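Local coordinates for mandelate racemase/muconate lactonizing enzyme-like protein (Rubrobacter xylanophilus DSM 9941, PDB 2QQ6) that binds a magnesium ion and, as a member of the enolase superfamily, probably acts as a lyase, at residues 136-141 and 173-178; 38-43 and 318-323; 283-288 and 311-316. One frame throughout, in Å; residues are numbered along the deposited sequence.

Contact 1: 136-141 and 173-178; sequences AAHHIE and DDITGP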
loop_
_atom_site.group_PDB
_atom_site.type_symbol
_atom_site.label_atom_id
_atom_site.label_comp_id
_atom_site.label_asym_id
_atom_site.label_seq_id
_atom_site.Cartn_x
_atom_site.Cartn_y
_atom_site.Cartn_z
ATOM N N ALA B 136 -4.394 -9.201 -13.778
ATOM C CA ALA B 136 -3.400 -9.758 -12.876
ATOM C C ALA B 136 -2.241 -10.391 -13.632
ATOM O O ALA B 136 -1.620 -11.328 -13.147
ATOM C CB ALA B 136 -4.042 -10.775 -11.961
ATOM N N ALA B 137 -1.953 -9.889 -14.825
ATOM C CA ALA B 137 -0.834 -10.394 -15.628
ATOM C C ALA B 137 -0.937 -11.839 -16.103
ATOM O O ALA B 137 0.079 -12.468 -16.414
ATOM C CB ALA B 137 0.483 -10.204 -14.869
ATOM N N HIS B 138 -2.152 -12.375 -16.146
ATOM C CA HIS B 138 -2.337 -13.737 -16.631
ATOM C C HIS B 138 -2.528 -13.708 -18.148
ATOM O O HIS B 138 -2.902 -12.677 -18.713
ATOM C CB HIS B 138 -3.512 -14.380 -15.913
ATOM C CG HIS B 138 -3.188 -14.777 -14.509
ATOM N ND1 HIS B 138 -2.232 -15.726 -14.211
ATOM C CD2 HIS B 138 -3.656 -14.331 -13.320
ATOM C CE1 HIS B 138 -2.126 -15.846 -12.900
ATOM N NE2 HIS B 138 -2.979 -15.010 -12.335
ATOM N N HIS B 139 -2.253 -14.821 -18.816
ATOM C CA HIS B 139 -2.356 -14.827 -20.265
ATOM C C HIS B 139 -3.659 -15.338 -20.818
ATOM O O HIS B 139 -4.031 -16.497 -20.637
ATOM C CB HIS B 139 -1.163 -15.566 -20.856
ATOM C CG HIS B 139 0.144 -15.010 -20.390
ATOM N ND1 HIS B 139 0.677 -15.309 -19.154
ATOM C CD2 HIS B 139 0.962 -14.080 -20.938
ATOM C CE1 HIS B 139 1.764 -14.585 -18.959
ATOM N NE2 HIS B 139 1.959 -13.831 -20.025
ATOM N N ILE B 140 -4.332 -14.419 -21.502
ATOM C CA ILE B 140 -5.636 -14.609 -22.121
ATOM C C ILE B 140 -5.695 -15.543 -23.331
ATOM O O ILE B 140 -4.706 -15.725 -24.046
ATOM C CB ILE B 140 -6.192 -13.236 -22.550
ATOM C CG1 ILE B 140 -5.268 -12.625 -23.616
ATOM C CG2 ILE B 140 -6.294 -12.318 -21.333
ATOM C CD1 ILE B 140 -5.604 -11.205 -24.008
ATOM N N GLU B 141 -6.882 -16.115 -23.538
ATOM C CA GLU B 141 -7.196 -17.013 -24.650
ATOM C C GLU B 141 -6.129 -18.032 -25.032
ATOM O O GLU B 141 -5.684 -18.076 -26.188
ATOM C CB GLU B 141 -7.579 -16.185 -25.886
ATOM C CG GLU B 141 -6.478 -15.273 -26.431
ATOM C CD GLU B 141 -6.962 -14.379 -27.574
ATOM O OE1 GLU B 141 -7.873 -13.551 -27.341
ATOM O OE2 GLU B 141 -6.430 -14.506 -28.704
ATOM N N ASP B 173 5.150 -17.515 -17.971
ATOM C CA ASP B 173 4.273 -18.075 -16.949
ATOM C C ASP B 173 2.839 -18.307 -17.463
ATOM O O ASP B 173 2.243 -17.452 -18.123
ATOM C CB ASP B 173 4.250 -17.174 -15.693
ATOM C CG ASP B 173 3.641 -15.794 -15.948
ATOM O OD1 ASP B 173 4.185 -15.051 -16.784
ATOM O OD2 ASP B 173 2.627 -15.442 -15.304
ATOM N N ASP B 174 2.298 -19.481 -17.150
ATOM C CA ASP B 174 0.948 -19.848 -17.556
ATOM C C ASP B 174 0.313 -20.649 -16.413
ATOM O O ASP B 174 -0.004 -21.830 -16.562
ATOM C CB ASP B 174 1.019 -20.676 -18.848
ATOM C CG ASP B 174 -0.310 -20.755 -19.573
ATOM O OD1 ASP B 174 -1.204 -19.934 -19.280
ATOM O OD2 ASP B 174 -0.453 -21.636 -20.450
ATOM N N ILE B 175 0.142 -19.985 -15.270
ATOM C CA ILE B 175 -0.432 -20.588 -14.063
ATOM C C ILE B 175 -1.861 -21.105 -14.272
ATOM O O ILE B 175 -2.342 -21.983 -13.542
ATOM C CB ILE B 175 -0.406 -19.564 -12.883
ATOM C CG1 ILE B 175 1.000 -19.485 -12.297
ATOM C CG2 ILE B 175 -1.337 -19.989 -11.765
ATOM C CD1 ILE B 175 2.069 -19.137 -13.284
ATOM N N THR B 176 -2.526 -20.555 -15.282
ATOM C CA THR B 176 -3.890 -20.933 -15.610
ATOM C C THR B 176 -3.878 -21.855 -16.820
ATOM O O THR B 176 -4.927 -22.200 -17.359
ATOM C CB THR B 176 -4.713 -19.706 -15.959
ATOM O OG1 THR B 176 -4.150 -19.082 -17.117
ATOM C CG2 THR B 176 -4.694 -18.715 -14.823
ATOM N N GLY B 177 -2.681 -22.239 -17.245
ATOM C CA GLY B 177 -2.554 -23.120 -18.389
ATOM C C GLY B 177 -2.758 -24.572 -18.009
ATOM O O GLY B 177 -2.692 -24.920 -16.831
ATOM N N PRO B 178 -3.007 -25.450 -18.994
ATOM C CA PRO B 178 -3.223 -26.881 -18.758
ATOM C C PRO B 178 -2.011 -27.598 -18.177
ATOM O O PRO B 178 -2.156 -28.648 -17.562
ATOM C CB PRO B 178 -3.590 -27.403 -20.142
ATOM C CG PRO B 178 -2.788 -26.518 -21.046
ATOM C CD PRO B 178 -3.025 -25.154 -20.439
HETATM O O HOH W 1 -0.156 -16.753 -15.642
HETATM O O HOH W 2 -1.046 -17.391 -18.063
#
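His139 meets Asp173 where two loops at the active-site mouth of the enolase-type β/α barrel come together, one following strand 121-127 and the other strand 167-171. The ring can be followed outward from CB. With CG anti to the carbonyl carbon, beside the backbone N (chi1 -55°), CG comes 3.9 Å from Asp173 O. That oxygen approaches the imidazole obliquely, 2.8 Å from His139 ND1 at an angle too poor for a hydrogen bond, and is close to CE1 as well. ND1 binds water 2, which lies in the plane of the ring and donates to Asp174 OD1. CE1 lies 3.3 Å from Asp173 OD1, with ring and carboxylate planes 76° apart. At the tip NE2 is hydrogen-bonded to Asp171 OD2, so a ring with a nitrogen on two sides suits a place between a water and a carboxylate. An alanine in place of His139 would probably leave Asp171 OD2 without this partner and water 2 held less firmly, and open a gap beside Asp173. Asp173 itself is pinned from outside, OD1 by His218 and OD2 by a salt bridge to Arg220. Water 1 joins the loops again: it lies 2.7 Å from His138 ND1, donates to Asp173 OD2 and accepts from Ile175 N. Past it, Thr176 CG2 sits over one face of the His138 ring in a CH-pi contact, 4.3 Å from the centroid and 25° off the ring normal.

Contact 2: 38-43 and 318-323; sequences CYPSAP and HNVSSP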
loop_
_atom_site.group_PDB
_atom_site.type_symbol
_atom_site.label_atom_id
_atom_site.label_comp_id
_atom_site.label_asym_id
_atom_site.label_seq_id
_atom_site.Cartn_x
_atom_site.Cartn_y
_atom_site.Cartn_z
ATOM N N CYS B 38 -0.919 8.646 -13.711
ATOM C CA CYS B 38 -0.775 7.615 -12.691
ATOM C C CYS B 38 -0.617 6.253 -13.355
ATOM O O CYS B 38 -0.953 6.071 -14.529
ATOM C CB CYS B 38 -2.004 7.569 -11.777
ATOM S SG CYS B 38 -2.216 8.945 -10.605
ATOM N N TYR B 39 -0.087 5.301 -12.594
ATOM C CA TYR B 39 0.090 3.938 -13.065
ATOM C C TYR B 39 -1.292 3.289 -13.010
ATOM O O TYR B 39 -2.141 3.669 -12.200
ATOM C CB TYR B 39 1.061 3.201 -12.140
ATOM C CG TYR B 39 1.044 1.691 -12.263
ATOM C CD1 TYR B 39 1.872 1.032 -13.170
ATOM C CD2 TYR B 39 0.179 0.917 -11.477
ATOM C CE1 TYR B 39 1.839 -0.357 -13.290
ATOM C CE2 TYR B 39 0.139 -0.465 -11.593
ATOM C CZ TYR B 39 0.969 -1.093 -12.503
ATOM O OH TYR B 39 0.920 -2.457 -12.637
ATOM N N PRO B 40 -1.552 2.321 -13.890
ATOM C CA PRO B 40 -2.859 1.659 -13.885
ATOM C C PRO B 40 -3.040 0.740 -12.679
ATOM O O PRO B 40 -2.841 -0.464 -12.759
ATOM C CB PRO B 40 -2.864 0.902 -15.204
ATOM C CG PRO B 40 -1.394 0.612 -15.432
ATOM C CD PRO B 40 -0.757 1.922 -15.063
ATOM N N SER B 41 -3.435 1.311 -11.554
ATOM C CA SER B 41 -3.618 0.513 -10.358
ATOM C C SER B 41 -5.072 0.397 -9.905
ATOM O O SER B 41 -5.804 1.392 -9.838
ATOM C CB SER B 41 -2.772 1.091 -9.226
ATOM O OG SER B 41 -2.840 0.269 -8.077
ATOM N N ALA B 42 -5.480 -0.835 -9.605
ATOM C CA ALA B 42 -6.826 -1.128 -9.115
ATOM C C ALA B 42 -7.862 -0.355 -9.913
ATOM O O ALA B 42 -7.643 -0.081 -11.099
ATOM C CB ALA B 42 -6.908 -0.775 -7.644
ATOM N N PRO B 43 -9.012 -0.007 -9.296
ATOM C CA PRO B 43 -9.971 0.739 -10.106
ATOM C C PRO B 43 -9.543 2.195 -10.191
ATOM O O PRO B 43 -9.368 2.860 -9.168
ATOM C CB PRO B 43 -11.272 0.554 -9.344
ATOM C CG PRO B 43 -10.806 0.521 -7.929
ATOM C CD PRO B 43 -9.630 -0.401 -8.014
ATOM N N HIS B 318 10.303 0.192 -14.767
ATOM C CA HIS B 318 9.195 -0.556 -15.358
ATOM C C HIS B 318 8.242 0.532 -15.857
ATOM O O HIS B 318 7.969 1.493 -15.143
ATOM C CB HIS B 318 8.558 -1.437 -14.259
ATOM C CG HIS B 318 7.333 -2.199 -14.682
ATOM N ND1 HIS B 318 6.053 -1.792 -14.361
ATOM C CD2 HIS B 318 7.196 -3.371 -15.348
ATOM C CE1 HIS B 318 5.186 -2.681 -14.807
ATOM N NE2 HIS B 318 5.852 -3.650 -15.411
ATOM N N ASN B 319 7.761 0.397 -17.085
ATOM C CA ASN B 319 6.875 1.396 -17.664
ATOM C C ASN B 319 5.668 0.756 -18.313
ATOM O O ASN B 319 5.804 -0.136 -19.149
ATOM C CB ASN B 319 7.630 2.202 -18.725
ATOM C CG ASN B 319 6.848 3.404 -19.225
ATOM O OD1 ASN B 319 5.665 3.309 -19.552
ATOM N ND2 ASN B 319 7.516 4.544 -19.300
ATOM N N VAL B 320 4.486 1.234 -17.948
ATOM C CA VAL B 320 3.257 0.699 -18.513
ATOM C C VAL B 320 2.265 1.837 -18.738
ATOM O O VAL B 320 1.050 1.640 -18.697
ATOM C CB VAL B 320 2.650 -0.355 -17.562
ATOM C CG1 VAL B 320 1.979 0.322 -16.384
ATOM C CG2 VAL B 320 1.696 -1.233 -18.308
ATOM N N SER B 321 2.790 3.033 -18.978
ATOM C CA SER B 321 1.936 4.197 -19.190
ATOM C C SER B 321 2.021 4.766 -20.601
ATOM O O SER B 321 2.829 4.324 -21.416
ATOM C CB SER B 321 2.277 5.285 -18.167
ATOM O OG SER B 321 2.037 4.817 -16.852
ATOM N N SER B 322 1.168 5.752 -20.867
ATOM C CA SER B 322 1.076 6.421 -22.163
ATOM C C SER B 322 2.229 7.405 -22.377
ATOM O O SER B 322 3.191 7.407 -21.610
ATOM C CB SER B 322 -0.253 7.163 -22.239
ATOM O OG SER B 322 -0.280 8.214 -21.297
ATOM N N PRO B 323 2.148 8.256 -23.420
ATOM C CA PRO B 323 3.238 9.207 -23.650
ATOM C C PRO B 323 3.531 10.129 -22.461
ATOM O O PRO B 323 4.671 10.556 -22.265
ATOM C CB PRO B 323 2.762 9.982 -24.878
ATOM C CG PRO B 323 1.954 8.981 -25.615
ATOM C CD PRO B 323 1.158 8.345 -24.510
#
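Asn319 OD1 is gripped by Ser321 N, which belongs to the residue whose CA lies nearest that of Tyr39 across the contact. The bond is 2.9 Å from Ser321 N to Asn319 OD1 and fairly straight at 166°, with the donor tilted 26° from the carbonyl plane; Thr326 OG1 adds a weak second bond. This Asx turn bends the loop where Val320 faces segment 38-43. An asparagine suits the bend because its short amide reaches back to the chain two residues on. Val320 turns CG1 to two neighbours: it approaches the CD1-CE1 side of the Tyr39 ring obliquely and meets Pro40 tip to tip, 3.5 Å from Pro40 CG. Pro40, the centre of an inverse gamma turn, also lays its own CD over one face of the Tyr39 ring; compact apolar groups such as proline and valine suit this largely buried seam. In Tyr39, chi1 of 163° sets CG anti to the backbone N. Farther out, its CE1 comes to the edge of the His318 imidazole, 4.3 Å from His318 CE1. Beyond it Tyr39 OH is hydrogen-bonded to Phe79 O of the second subunit. His318 ND1 bonds to Asp291 OD2, and the nearest atom of the His318 side chain lies about 4 Å from the bound magnesium ion. A loop of the N-terminal capping domain thus packs on a barrel loop bearing a His-Asp pair beside the metal, as in the mandelate racemase branch of the enolase superfamily.

Contact 3: 283-288 and 311-316; sequences RAVDYV and DYIPFA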
loop_
_atom_site.group_PDB
_atom_site.type_symbol
_atom_site.label_atom_id
_atom_site.label_comp_id
_atom_site.label_asym_id
_atom_site.label_seq_id
_atom_site.Cartn_x
_atom_site.Cartn_y
_atom_site.Cartn_z
ATOM N N ARG B 283 21.049 -7.335 -1.086
ATOM C CA ARG B 283 21.810 -7.641 -2.298
ATOM C C ARG B 283 21.001 -8.649 -3.128
ATOM O O ARG B 283 21.517 -9.700 -3.526
ATOM C CB ARG B 283 23.159 -8.281 -1.950
ATOM C CG ARG B 283 24.041 -7.535 -0.971
ATOM C CD ARG B 283 25.148 -8.475 -0.477
ATOM N NE ARG B 283 24.598 -9.769 -0.048
ATOM C CZ ARG B 283 25.298 -10.765 0.506
ATOM N NH1 ARG B 283 26.610 -10.643 0.721
ATOM N NH2 ARG B 283 24.680 -11.897 0.845
ATOM N N ALA B 284 19.740 -8.324 -3.402
ATOM C CA ALA B 284 18.865 -9.239 -4.127
ATOM C C ALA B 284 18.721 -9.046 -5.626
ATOM O O ALA B 284 18.125 -9.883 -6.288
ATOM C CB ALA B 284 17.485 -9.222 -3.485
ATOM N N VAL B 285 19.263 -7.961 -6.169
ATOM C CA VAL B 285 19.120 -7.696 -7.595
ATOM C C VAL B 285 20.379 -7.364 -8.340
ATOM O O VAL B 285 21.323 -6.814 -7.787
ATOM C CB VAL B 285 18.182 -6.516 -7.857
ATOM C CG1 VAL B 285 16.814 -6.799 -7.303
ATOM C CG2 VAL B 285 18.753 -5.267 -7.244
ATOM N N ASP B 286 20.370 -7.693 -9.620
ATOM C CA ASP B 286 21.477 -7.365 -10.494
ATOM C C ASP B 286 21.033 -6.057 -11.133
ATOM O O ASP B 286 21.848 -5.195 -11.431
ATOM C CB ASP B 286 21.659 -8.443 -11.556
ATOM C CG ASP B 286 22.444 -9.628 -11.047
ATOM O OD1 ASP B 286 23.694 -9.601 -11.155
ATOM O OD2 ASP B 286 21.815 -10.579 -10.531
ATOM N N TYR B 287 19.719 -5.930 -11.322
ATOM C CA TYR B 287 19.094 -4.746 -11.901
ATOM C C TYR B 287 17.930 -4.318 -11.032
ATOM O O TYR B 287 17.373 -5.119 -10.286
ATOM C CB TYR B 287 18.524 -5.029 -13.282
ATOM C CG TYR B 287 19.540 -5.196 -14.374
ATOM C CD1 TYR B 287 20.250 -6.384 -14.521
ATOM C CD2 TYR B 287 19.796 -4.161 -15.264
ATOM C CE1 TYR B 287 21.183 -6.531 -15.523
ATOM C CE2 TYR B 287 20.727 -4.301 -16.266
ATOM C CZ TYR B 287 21.415 -5.481 -16.390
ATOM O OH TYR B 287 22.348 -5.609 -17.379
ATOM N N VAL B 288 17.544 -3.054 -11.153
ATOM C CA VAL B 288 16.432 -2.518 -10.381
ATOM C C VAL B 288 15.471 -1.920 -11.367
ATOM O O VAL B 288 15.893 -1.343 -12.368
ATOM C CB VAL B 288 16.852 -1.388 -9.450
ATOM C CG1 VAL B 288 15.939 -1.365 -8.261
ATOM C CG2 VAL B 288 18.286 -1.549 -9.038
ATOM N N ASP B 311 25.788 0.927 -5.348
ATOM C CA ASP B 311 26.215 -0.460 -5.509
ATOM C C ASP B 311 26.572 -0.893 -6.919
ATOM O O ASP B 311 26.754 -2.077 -7.162
ATOM C CB ASP B 311 25.150 -1.398 -4.953
ATOM C CG ASP B 311 25.353 -1.705 -3.489
ATOM O OD1 ASP B 311 26.312 -2.446 -3.162
ATOM O OD2 ASP B 311 24.554 -1.197 -2.667
ATOM N N TYR B 312 26.687 0.069 -7.828
ATOM C CA TYR B 312 27.020 -0.184 -9.232
ATOM C C TYR B 312 25.965 -1.057 -9.897
ATOM O O TYR B 312 26.287 -1.937 -10.705
ATOM C CB TYR B 312 28.406 -0.837 -9.365
ATOM C CG TYR B 312 29.522 -0.035 -8.718
ATOM C CD1 TYR B 312 30.604 -0.673 -8.100
ATOM C CD2 TYR B 312 29.460 1.353 -8.657
ATOM C CE1 TYR B 312 31.581 0.052 -7.425
ATOM C CE2 TYR B 312 30.432 2.085 -7.987
ATOM C CZ TYR B 312 31.482 1.432 -7.369
ATOM O OH TYR B 312 32.398 2.164 -6.668
ATOM N N ILE B 313 24.707 -0.798 -9.550
ATOM C CA ILE B 313 23.578 -1.528 -10.103
ATOM C C ILE B 313 22.757 -0.702 -11.100
ATOM O O ILE B 313 22.351 0.431 -10.814
ATOM C CB ILE B 313 22.661 -2.013 -8.987
ATOM C CG1 ILE B 313 23.366 -3.142 -8.245
ATOM C CG2 ILE B 313 21.302 -2.430 -9.558
ATOM C CD1 ILE B 313 22.476 -3.945 -7.345
ATOM N N PRO B 314 22.503 -1.266 -12.288
ATOM C CA PRO B 314 21.737 -0.606 -13.347
ATOM C C PRO B 314 20.304 -0.234 -12.974
ATOM O O PRO B 314 19.613 -0.982 -12.294
ATOM C CB PRO B 314 21.789 -1.623 -14.480
ATOM C CG PRO B 314 23.113 -2.294 -14.265
ATOM C CD PRO B 314 23.101 -2.517 -12.787
ATOM N N PHE B 315 19.876 0.931 -13.449
ATOM C CA PHE B 315 18.533 1.453 -13.219
ATOM C C PHE B 315 17.693 1.322 -14.502
ATOM O O PHE B 315 17.955 1.996 -15.501
ATOM C CB PHE B 315 18.634 2.922 -12.821
ATOM C CG PHE B 315 17.310 3.593 -12.611
ATOM C CD1 PHE B 315 16.493 3.228 -11.550
ATOM C CD2 PHE B 315 16.886 4.604 -13.466
ATOM C CE1 PHE B 315 15.283 3.871 -11.336
ATOM C CE2 PHE B 315 15.677 5.251 -13.260
ATOM C CZ PHE B 315 14.874 4.884 -12.199
ATOM N N ALA B 316 16.687 0.457 -14.476
ATOM C CA ALA B 316 15.841 0.242 -15.647
ATOM C C ALA B 316 14.385 0.186 -15.230
ATOM O O ALA B 316 13.809 -0.886 -15.112
ATOM C CB ALA B 316 16.237 -1.053 -16.330
#
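Ile313 and Pro314 form two adjacent bumps that fit against segment 283-288. Ile313 sends its branches to different places. CG2 faces Asp286 O and the side chain of Val288, though the detail of the fit to Val288 is doubtful. In the longer arm chi1 of -72° puts CG1 anti to the carbonyl carbon, and an extended chi2 (-166°) carries CD1 to Val285 CG2 at 4.0 Å, the two side chains crossing at about a right angle. An isoleucine suits this hollow because its short branch and its long arm can fill both ends. The ring of Pro314 is the second bump: CG lies 3.7 Å from Tyr287 CE2, and Pro314 CD sits over one face of the tyrosine. Just past Pro314 the backbones meet in a single parallel bridge, Val288 with Phe315, as in a β-α-β crossover of a β/α barrel, helix 298-310 making the link. Val288 N gives its hydrogen to Pro314 O at 3.1 Å, and Ala316 N gives its own to Val288 O at 2.9 Å with an angle of 164°. Tyr287 and Asp286 instead bond through their backbones to Ile264, so strand 287-288 is held on two sides. Val288, small and branched, is wedged between Phe276 and Phe280 of helix 272-282 and Ala308 of helix 298-310.

In the fold
From the N terminus, the chain first passes 38-43, just after the three-stranded sheet of the capping domain. Its partner, 318-323, comes 275 residues later, so contact 2 closes a loop that takes in the helices of the cap and most of the barrel, and ties the two together. Within that loop contact 1 closes first, across the helix 149-162 and strand 167-171 that separate its segments. Contact 3 then follows in series, bridging strand 287-288 to 311-316 around helix 298-310, and the chain runs on almost directly into the second half of contact 2. Contacts 1 and 2 both reach the second subunit, whereas no other chain of the assembly touches contact 3. The centres of contacts 2 and 3 are about 22 Å apart.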